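Long-range contacts in pvivax hypothetical protein (Plasmodium vivax, PDB 2B30), which probably acts as a metal-dependent phosphatase of the HAD superfamily (Cof-like, subfamily IIB), with a calcium ion bound in the crystal: residues I32-V40 with S283-Y291; N240-E250 with N258-T269. All blocks are in the same frame, centred on the assembly; numbering follows the deposited sequence.

Contact 1: I32-V40 with S283-Y291; sequences IDFDGTLFV and SHREGAVAY. With CA (calcium ion), chain E.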
loop_
_atom_site.group_PDB
_atom_site.type_symbol
_atom_site.label_atom_id
_atom_site.label_comp_id
_atom_site.label_asym_id
_atom_site.label_seq_id
_atom_site.Cartn_x
_atom_site.Cartn_y
_atom_site.Cartn_z
ATOM N N ILE A 32 5.656 -5.984 15.362
ATOM C CA ILE A 32 6.885 -5.431 15.901
ATOM C C ILE A 32 7.982 -5.524 14.867
ATOM O O ILE A 32 8.282 -6.617 14.381
ATOM C CB ILE A 32 7.320 -6.228 17.134
ATOM C CG1 ILE A 32 6.151 -6.356 18.118
ATOM C CG2 ILE A 32 8.551 -5.579 17.787
ATOM C CD1 ILE A 32 6.491 -7.154 19.377
ATOM N N ASP A 33 8.586 -4.392 14.528
ATOM C CA ASP A 33 9.767 -4.398 13.656
ATOM C C ASP A 33 10.953 -5.003 14.405
ATOM O O ASP A 33 11.010 -4.933 15.631
ATOM C CB ASP A 33 10.096 -2.981 13.193
ATOM C CG ASP A 33 11.336 -2.916 12.326
ATOM O OD1 ASP A 33 11.511 -3.753 11.407
ATOM O OD2 ASP A 33 12.152 -2.009 12.563
ATOM N N PHE A 34 11.880 -5.617 13.677
ATOM C CA PHE A 34 13.040 -6.235 14.310
ATOM C C PHE A 34 14.203 -5.239 14.486
ATOM O O PHE A 34 14.337 -4.653 15.559
ATOM C CB PHE A 34 13.469 -7.520 13.583
ATOM C CG PHE A 34 14.255 -8.470 14.454
ATOM C CD1 PHE A 34 13.635 -9.139 15.509
ATOM C CD2 PHE A 34 15.613 -8.698 14.225
ATOM C CE1 PHE A 34 14.352 -10.013 16.328
ATOM C CE2 PHE A 34 16.342 -9.577 15.030
ATOM C CZ PHE A 34 15.712 -10.235 16.085
ATOM N N ASP A 35 15.020 -5.017 13.458
ATOM C CA ASP A 35 16.211 -4.179 13.624
ATOM C C ASP A 35 15.813 -2.739 13.780
ATOM O O ASP A 35 14.926 -2.252 13.069
ATOM C CB ASP A 35 17.153 -4.276 12.431
ATOM C CG ASP A 35 17.672 -5.657 12.231
ATOM O OD1 ASP A 35 16.863 -6.526 11.833
ATOM O OD2 ASP A 35 18.875 -5.875 12.480
ATOM N N GLY A 36 16.481 -2.054 14.700
ATOM C CA GLY A 36 16.183 -0.658 14.983
ATOM C C GLY A 36 15.011 -0.482 15.929
ATOM O O GLY A 36 14.791 0.616 16.433
ATOM N N THR A 37 14.266 -1.557 16.177
ATOM C CA THR A 37 13.105 -1.511 17.055
ATOM C C THR A 37 13.313 -2.513 18.187
ATOM O O THR A 37 13.572 -2.117 19.313
ATOM C CB THR A 37 11.787 -1.793 16.271
ATOM O OG1 THR A 37 11.633 -0.830 15.215
ATOM C CG2 THR A 37 10.582 -1.725 17.186
ATOM N N LEU A 38 13.233 -3.802 17.876
ATOM C CA LEU A 38 13.388 -4.866 18.868
ATOM C C LEU A 38 14.867 -5.289 19.026
ATOM O O LEU A 38 15.340 -5.500 20.138
ATOM C CB LEU A 38 12.537 -6.066 18.446
ATOM C CG LEU A 38 12.248 -7.173 19.459
ATOM C CD1 LEU A 38 11.327 -6.674 20.558
ATOM C CD2 LEU A 38 11.621 -8.381 18.764
ATOM N N PHE A 39 15.584 -5.410 17.911
ATOM C CA PHE A 39 16.981 -5.828 17.904
ATOM C C PHE A 39 17.884 -4.613 17.730
ATOM O O PHE A 39 17.714 -3.863 16.764
ATOM C CB PHE A 39 17.202 -6.794 16.745
ATOM C CG PHE A 39 18.607 -7.311 16.630
ATOM C CD1 PHE A 39 18.929 -8.580 17.097
ATOM C CD2 PHE A 39 19.601 -6.541 16.030
ATOM C CE1 PHE A 39 20.218 -9.069 16.980
ATOM C CE2 PHE A 39 20.894 -7.026 15.913
ATOM C CZ PHE A 39 21.202 -8.296 16.390
ATOM N N VAL A 40 18.859 -4.449 18.636
ATOM C CA VAL A 40 19.673 -3.226 18.710
ATOM C C VAL A 40 20.959 -3.305 17.864
ATOM O O VAL A 40 21.132 -2.520 16.932
ATOM C CB VAL A 40 20.015 -2.875 20.182
ATOM C CG1 VAL A 40 20.763 -1.553 20.275
ATOM C CG2 VAL A 40 18.750 -2.820 21.032
ATOM N N SER A 283 14.157 5.060 23.079
ATOM C CA SER A 283 14.779 4.475 21.889
ATOM C C SER A 283 14.888 2.955 22.014
ATOM O O SER A 283 14.636 2.381 23.083
ATOM C CB SER A 283 16.155 5.095 21.646
ATOM O OG SER A 283 16.995 4.884 22.755
ATOM N N HIS A 284 15.253 2.304 20.912
ATOM C CA HIS A 284 15.287 0.847 20.884
ATOM C C HIS A 284 16.237 0.238 21.914
ATOM O O HIS A 284 15.886 -0.764 22.538
ATOM C CB HIS A 284 15.558 0.309 19.479
ATOM C CG HIS A 284 16.911 0.639 18.939
ATOM N ND1 HIS A 284 17.559 1.825 19.210
ATOM C CD2 HIS A 284 17.725 -0.053 18.111
ATOM C CE1 HIS A 284 18.722 1.841 18.585
ATOM N NE2 HIS A 284 18.847 0.711 17.911
ATOM N N ARG A 285 17.405 0.845 22.129
ATOM C CA ARG A 285 18.331 0.343 23.164
ATOM C C ARG A 285 17.846 0.649 24.588
ATOM O O ARG A 285 18.139 -0.090 25.520
ATOM C CB ARG A 285 19.746 0.886 22.955
ATOM C CG ARG A 285 19.936 2.339 23.337
ATOM C CD ARG A 285 21.291 2.850 22.854
ATOM N NE ARG A 285 21.270 3.246 21.446
ATOM C CZ ARG A 285 20.660 4.334 20.971
ATOM N NH1 ARG A 285 19.986 5.151 21.784
ATOM N NH2 ARG A 285 20.715 4.606 19.667
ATOM N N GLU A 286 17.097 1.734 24.748
ATOM C CA GLU A 286 16.461 2.040 26.026
ATOM C C GLU A 286 15.222 1.165 26.277
ATOM O O GLU A 286 14.524 1.370 27.272
ATOM C CB GLU A 286 16.053 3.513 26.088
ATOM C CG GLU A 286 17.177 4.533 25.979
ATOM C CD GLU A 286 16.640 5.978 25.913
ATOM O OE1 GLU A 286 16.545 6.548 24.800
ATOM O OE2 GLU A 286 16.296 6.543 26.974
ATOM N N GLY A 287 14.925 0.227 25.373
ATOM C CA GLY A 287 13.843 -0.750 25.577
ATOM C C GLY A 287 12.460 -0.261 25.172
ATOM O O GLY A 287 11.518 -0.356 25.948
ATOM N N ALA A 288 12.330 0.227 23.942
ATOM C CA ALA A 288 11.089 0.873 23.476
ATOM C C ALA A 288 9.912 -0.067 23.271
ATOM O O ALA A 288 8.773 0.321 23.490
ATOM C CB ALA A 288 11.349 1.659 22.204
ATOM N N VAL A 289 10.176 -1.292 22.842
ATOM C CA VAL A 289 9.115 -2.294 22.706
ATOM C C VAL A 289 8.558 -2.635 24.088
ATOM O O VAL A 289 7.358 -2.551 24.316
ATOM C CB VAL A 289 9.614 -3.579 22.019
ATOM C CG1 VAL A 289 8.487 -4.613 21.935
ATOM C CG2 VAL A 289 10.178 -3.259 20.629
ATOM N N ALA A 290 9.444 -2.997 25.011
ATOM C CA ALA A 290 9.063 -3.196 26.417
ATOM C C ALA A 290 8.221 -2.023 26.941
ATOM O O ALA A 290 7.149 -2.231 27.512
ATOM C CB ALA A 290 10.310 -3.393 27.284
ATOM N N TYR A 291 8.706 -0.801 26.712
ATOM C CA TYR A 291 8.013 0.429 27.118
ATOM C C TYR A 291 6.599 0.541 26.555
ATOM O O TYR A 291 5.663 0.866 27.281
ATOM C CB TYR A 291 8.826 1.654 26.689
ATOM C CG TYR A 291 8.139 2.984 26.940
ATOM C CD1 TYR A 291 8.193 3.589 28.195
ATOM C CD2 TYR A 291 7.451 3.643 25.921
ATOM C CE1 TYR A 291 7.569 4.805 28.432
ATOM C CE2 TYR A 291 6.832 4.865 26.148
ATOM C CZ TYR A 291 6.888 5.438 27.410
ATOM O OH TYR A 291 6.270 6.642 27.659
HETATM CA CA CA E . 13.785 -2.088 11.057
#
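The imidazole of His284 has Val40 over one face: CG1 sits 4.2 Å from the ring centroid and 28° off the normal, a CH-pi contact. At the rim, near the ring plane, Phe39 O approaches CD2 at 4.0 Å. Gly36 O reaches the same ring obliquely, beside CB and CG. Within its own segment, Arg285 NH2 lies in the imidazole plane at an edge, while His284 ND1 stands above one face of the guanidinium, toward its rim. Val40 continues past the ring onto the next residue, its CG1 resting 3.8 Å from Arg285 CB.

The segment 32-40 carries the Asp-Phe-Asp-Gly-Thr signature that opens a HAD hydrolase core. Strand 29-33 ends here in a single loose helical turn, 34-38, with a pi-type widening, consistent with the squiggle of this superfamily. Phe34 O takes both Thr37 N and Phe39 N, one from each side of its carbonyl plane. The calcium ion is gripped by both carboxylate oxygens of Asp33, with OD2 at 2.2 Å, and by Asp35 O; Asp248 adds another ligand. Thr37 OG1 gives a 2.9 Å hydrogen bond to the anti lone pair of Asp33 OD2, holding that carboxylate from the second shell.

Away from the histidine the contact is apolar. Leu38 points its CB off the other segment, but with CG trans to the main-chain nitrogen (chi1 -165°) CD1 swings back to 3.6 Å from Val289 CG2. Val289 CG2 also meets Thr37 CG2 at 3.8 Å and Ile32 CG2 at 4.0 Å. Asn267 bridges the two segments, OD1 accepting from His284 N and ND2 donating to Gly36 O; Asn50 makes a second bridge between Ala290 N and, weakly, Leu38 O.

Contact 2: N240-E250 with N258-T269; sequences NDQVLVVGDAE and NFKYSFAVANAT. With CA (calcium ion), chain E.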
loop_
_atom_site.group_PDB
_atom_site.type_symbol
_atom_site.label_atom_id
_atom_site.label_comp_id
_atom_site.label_asym_id
_atom_site.label_seq_id
_atom_site.Cartn_x
_atom_site.Cartn_y
_atom_site.Cartn_z
ATOM N N ASN A 240 -8.198 -3.394 11.460
ATOM C CA ASN A 240 -7.159 -2.374 11.604
ATOM C C ASN A 240 -7.188 -1.719 13.002
ATOM O O ASN A 240 -6.165 -1.598 13.646
ATOM C CB ASN A 240 -7.329 -1.327 10.492
ATOM C CG ASN A 240 -6.349 -0.165 10.604
ATOM O OD1 ASN A 240 -6.253 0.505 11.646
ATOM N ND2 ASN A 240 -5.631 0.098 9.513
ATOM N N ASP A 241 -8.372 -1.297 13.442
ATOM C CA ASP A 241 -8.635 -0.895 14.837
ATOM C C ASP A 241 -7.814 -1.673 15.864
ATOM O O ASP A 241 -7.392 -1.111 16.868
ATOM C CB ASP A 241 -10.119 -1.168 15.198
ATOM C CG ASP A 241 -11.004 0.060 15.122
ATOM O OD1 ASP A 241 -10.514 1.209 15.205
ATOM O OD2 ASP A 241 -12.229 -0.139 15.005
ATOM N N GLN A 242 -7.659 -2.979 15.642
ATOM C CA GLN A 242 -7.091 -3.886 16.644
ATOM C C GLN A 242 -5.594 -4.127 16.500
ATOM O O GLN A 242 -5.027 -4.931 17.225
ATOM C CB GLN A 242 -7.818 -5.221 16.579
ATOM C CG GLN A 242 -9.291 -5.094 16.872
ATOM C CD GLN A 242 -10.052 -6.339 16.532
ATOM O OE1 GLN A 242 -9.785 -6.974 15.521
ATOM N NE2 GLN A 242 -11.015 -6.696 17.374
ATOM N N VAL A 243 -4.952 -3.418 15.583
ATOM C CA VAL A 243 -3.563 -3.677 15.256
ATOM C C VAL A 243 -2.675 -2.588 15.829
ATOM O O VAL A 243 -2.874 -1.417 15.512
ATOM C CB VAL A 243 -3.381 -3.727 13.722
ATOM C CG1 VAL A 243 -1.923 -3.892 13.363
ATOM C CG2 VAL A 243 -4.211 -4.861 13.131
ATOM N N LEU A 244 -1.707 -2.971 16.666
ATOM C CA LEU A 244 -0.676 -2.043 17.121
ATOM C C LEU A 244 0.665 -2.383 16.493
ATOM O O LEU A 244 1.118 -3.526 16.557
ATOM C CB LEU A 244 -0.525 -2.041 18.643
ATOM C CG LEU A 244 0.683 -1.222 19.160
ATOM C CD1 LEU A 244 0.263 -0.263 20.238
ATOM C CD2 LEU A 244 1.822 -2.104 19.638
ATOM N N VAL A 245 1.316 -1.362 15.946
ATOM C CA VAL A 245 2.523 -1.540 15.148
ATOM C C VAL A 245 3.610 -0.543 15.574
ATOM O O VAL A 245 3.303 0.578 15.992
ATOM C CB VAL A 245 2.198 -1.407 13.633
ATOM C CG1 VAL A 245 1.735 -0.016 13.288
ATOM C CG2 VAL A 245 3.393 -1.779 12.782
ATOM N N VAL A 246 4.870 -0.966 15.473
ATOM C CA VAL A 246 5.998 -0.136 15.868
ATOM C C VAL A 246 7.202 -0.372 14.933
ATOM O O VAL A 246 7.484 -1.506 14.552
ATOM C CB VAL A 246 6.341 -0.332 17.402
ATOM C CG1 VAL A 246 6.752 -1.749 17.712
ATOM C CG2 VAL A 246 7.416 0.648 17.859
ATOM N N GLY A 247 7.893 0.702 14.551
ATOM C CA GLY A 247 8.971 0.608 13.561
ATOM C C GLY A 247 9.896 1.814 13.514
ATOM O O GLY A 247 9.828 2.687 14.380
ATOM N N ASP A 248 10.760 1.871 12.501
ATOM C CA ASP A 248 11.847 2.842 12.515
ATOM C C ASP A 248 12.347 3.361 11.171
ATOM O O ASP A 248 12.914 4.455 11.123
ATOM C CB ASP A 248 13.043 2.251 13.269
ATOM C CG ASP A 248 13.751 1.179 12.480
ATOM O OD1 ASP A 248 13.113 0.163 12.156
ATOM O OD2 ASP A 248 14.945 1.352 12.169
ATOM N N ALA A 249 12.148 2.603 10.096
ATOM C CA ALA A 249 12.858 2.849 8.845
ATOM C C ALA A 249 11.928 2.949 7.621
ATOM O O ALA A 249 10.697 2.921 7.742
ATOM C CB ALA A 249 13.892 1.751 8.646
ATOM N N GLU A 250 12.538 3.067 6.444
ATOM C CA GLU A 250 11.814 3.190 5.184
ATOM C C GLU A 250 10.847 2.024 4.908
ATOM O O GLU A 250 9.728 2.238 4.418
ATOM C CB GLU A 250 12.810 3.319 4.027
ATOM C CG GLU A 250 12.216 3.864 2.747
ATOM C CD GLU A 250 13.264 4.057 1.664
ATOM O OE1 GLU A 250 13.925 3.064 1.276
ATOM O OE2 GLU A 250 13.422 5.208 1.199
ATOM N N ASN A 258 -0.749 3.345 7.525
ATOM C CA ASN A 258 -2.092 2.774 7.368
ATOM C C ASN A 258 -2.708 2.173 8.634
ATOM O O ASN A 258 -3.852 1.718 8.615
ATOM C CB ASN A 258 -2.100 1.741 6.242
ATOM C CG ASN A 258 -1.721 2.342 4.906
ATOM O OD1 ASN A 258 -0.552 2.523 4.626
ATOM N ND2 ASN A 258 -2.706 2.651 4.080
ATOM N N PHE A 259 -1.970 2.179 9.734
ATOM C CA PHE A 259 -2.514 1.714 10.990
ATOM C C PHE A 259 -2.691 2.871 11.968
ATOM O O PHE A 259 -2.040 3.914 11.834
ATOM C CB PHE A 259 -1.641 0.605 11.547
ATOM C CG PHE A 259 -1.814 -0.696 10.823
ATOM C CD1 PHE A 259 -3.033 -1.375 10.875
ATOM C CD2 PHE A 259 -0.777 -1.247 10.081
ATOM C CE1 PHE A 259 -3.217 -2.579 10.197
ATOM C CE2 PHE A 259 -0.956 -2.446 9.394
ATOM C CZ PHE A 259 -2.181 -3.110 9.453
ATOM N N LYS A 260 -3.612 2.693 12.917
ATOM C CA LYS A 260 -4.020 3.760 13.829
ATOM C C LYS A 260 -3.105 3.826 15.026
ATOM O O LYS A 260 -2.671 4.904 15.408
ATOM C CB LYS A 260 -5.464 3.563 14.319
ATOM C CG LYS A 260 -5.995 4.724 15.187
ATOM C CD LYS A 260 -7.299 4.373 15.879
ATOM C CE LYS A 260 -8.465 4.449 14.948
ATOM N NZ LYS A 260 -9.676 3.768 15.477
ATOM N N TYR A 261 -2.837 2.680 15.635
ATOM C CA TYR A 261 -1.966 2.640 16.800
ATOM C C TYR A 261 -0.555 2.311 16.349
ATOM O O TYR A 261 -0.024 1.241 16.662
ATOM C CB TYR A 261 -2.505 1.657 17.846
ATOM C CG TYR A 261 -3.918 2.016 18.212
ATOM C CD1 TYR A 261 -4.197 3.184 18.908
ATOM C CD2 TYR A 261 -4.982 1.230 17.808
ATOM C CE1 TYR A 261 -5.501 3.544 19.210
ATOM C CE2 TYR A 261 -6.282 1.578 18.112
ATOM C CZ TYR A 261 -6.540 2.729 18.804
ATOM O OH TYR A 261 -7.851 3.055 19.083
ATOM N N SER A 262 0.032 3.256 15.609
ATOM C CA SER A 262 1.354 3.088 15.022
ATOM C C SER A 262 2.349 3.971 15.738
ATOM O O SER A 262 2.101 5.162 15.984
ATOM C CB SER A 262 1.349 3.399 13.519
ATOM O OG SER A 262 1.101 4.769 13.253
ATOM N N PHE A 263 3.486 3.378 16.069
ATOM C CA PHE A 263 4.466 4.043 16.901
ATOM C C PHE A 263 5.851 3.953 16.295
ATOM O O PHE A 263 6.276 2.876 15.877
ATOM C CB PHE A 263 4.441 3.418 18.293
ATOM C CG PHE A 263 3.172 3.691 19.038
ATOM C CD1 PHE A 263 3.042 4.829 19.819
ATOM C CD2 PHE A 263 2.093 2.832 18.935
ATOM C CE1 PHE A 263 1.857 5.093 20.497
ATOM C CE2 PHE A 263 0.913 3.093 19.607
ATOM C CZ PHE A 263 0.796 4.228 20.387
ATOM N N ALA A 264 6.546 5.089 16.239
ATOM C CA ALA A 264 7.944 5.112 15.795
ATOM C C ALA A 264 8.870 5.282 16.989
ATOM O O ALA A 264 8.647 6.134 17.838
ATOM C CB ALA A 264 8.171 6.212 14.795
ATOM N N VAL A 265 9.906 4.455 17.058
ATOM C CA VAL A 265 10.901 4.578 18.125
ATOM C C VAL A 265 11.600 5.935 18.057
ATOM O O VAL A 265 11.664 6.562 16.998
ATOM C CB VAL A 265 11.970 3.451 18.073
ATOM C CG1 VAL A 265 11.452 2.178 18.709
ATOM C CG2 VAL A 265 12.434 3.183 16.639
ATOM N N ALA A 266 12.117 6.375 19.202
ATOM C CA ALA A 266 12.891 7.621 19.302
ATOM C C ALA A 266 14.005 7.698 18.263
ATOM O O ALA A 266 14.288 8.777 17.722
ATOM C CB ALA A 266 13.484 7.743 20.683
ATOM N N ASN A 267 14.632 6.555 17.984
ATOM C CA ASN A 267 15.696 6.488 16.972
ATOM C C ASN A 267 15.208 6.313 15.527
ATOM O O ASN A 267 16.007 6.077 14.628
ATOM C CB ASN A 267 16.697 5.381 17.315
ATOM C CG ASN A 267 16.035 4.048 17.591
ATOM O OD1 ASN A 267 15.419 3.851 18.638
ATOM N ND2 ASN A 267 16.187 3.112 16.671
ATOM N N ALA A 268 13.908 6.447 15.290
ATOM C CA ALA A 268 13.369 6.221 13.961
ATOM C C ALA A 268 13.849 7.283 12.997
ATOM O O ALA A 268 14.271 8.360 13.400
ATOM C CB ALA A 268 11.860 6.195 13.992
ATOM N N THR A 269 13.778 6.962 11.713
ATOM C CA THR A 269 14.117 7.906 10.670
ATOM C C THR A 269 13.026 8.968 10.585
ATOM O O THR A 269 11.888 8.706 10.942
ATOM C CB THR A 269 14.323 7.187 9.318
ATOM O OG1 THR A 269 14.855 8.117 8.372
ATOM C CG2 THR A 269 13.019 6.615 8.774
HETATM CA CA CA E . 13.785 -2.088 11.057
HETATM O O HOH W 1 -4.477 0.335 14.580
#
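Asn240 turns CG trans to its main-chain nitrogen (chi1 176°), which carries the carboxamide across to Asn258 and Phe259; Phe259 answers with CG opposite its carbonyl carbon (chi1 -75°), bringing its ring obliquely against the amide, CD1 nearest Asn240 ND2. Asn240 ND2 donates to Asn258 O at 2.6 Å, in the plane of both the amide and the carbonyl. Val243 CG1 covers one face of the Phe259 ring, 3.8 Å from the centroid and 17° off the normal.

Asn240 and Phe259 lie just ahead of the two parallel strands of a beta-alpha-beta unit of the Rossmann-like HAD core: strand 243-247, helix 253-257 and strand 261-264. The ladder alternates across the gap, Val245 N giving to Tyr261 O at 3.0 Å and Val245 O receiving Phe263 N at 2.8 Å, before Gly247 continues it to Phe263 O and Val265 N. Ahead of the ladder a water accepts from Tyr261 N and lies close to Asn240 O and Val243 O, filling in where the backbones do not yet pair directly.

Lys260 and Asp241 run side by side to a salt bridge, NZ meeting OD1 at 2.7 Å nearly along the C-O bond, close to the second subunit. On the Leu244 and Val246 face, Leu244 CD1 comes to 3.5 Å from Phe263 CE2, the two side chains roughly perpendicular, under cover of helix 288-297. Val245 points to the other face, its CG1 against Ser262 CB and Phe259 CB.

Past the strand ends, Asp248 O accepts an almost straight bond from Thr269 N at 2.7 Å, while its side-chain OD1 reaches the calcium ion at 2.6 Å.

How the contacts relate
Both contacts reach the same central sheet, in which strands 29-33 and 243-247 are neighbours, and they converge on one calcium ion: contact 1 supplies Asp33 and Asp35, contact 2 supplies Asp248. Contact 2 is the buried one, largely a ladder of backbone hydrogen bonds between adjacent strands, although Asp241 and residues 258-260 and 262 come up against the second subunit. Contact 1 is only partly buried and joins distant parts of the chain through side-chain packing and a histidine ring, with Arg285 exposed. A backbone bond between Asp33 and Val246 and the side chain of Asn267, in the 265-268 turn, also tie them. Helix 288-297 serves both, Val289 packing in contact 1 and Leu292 and Val296 covering contact 2.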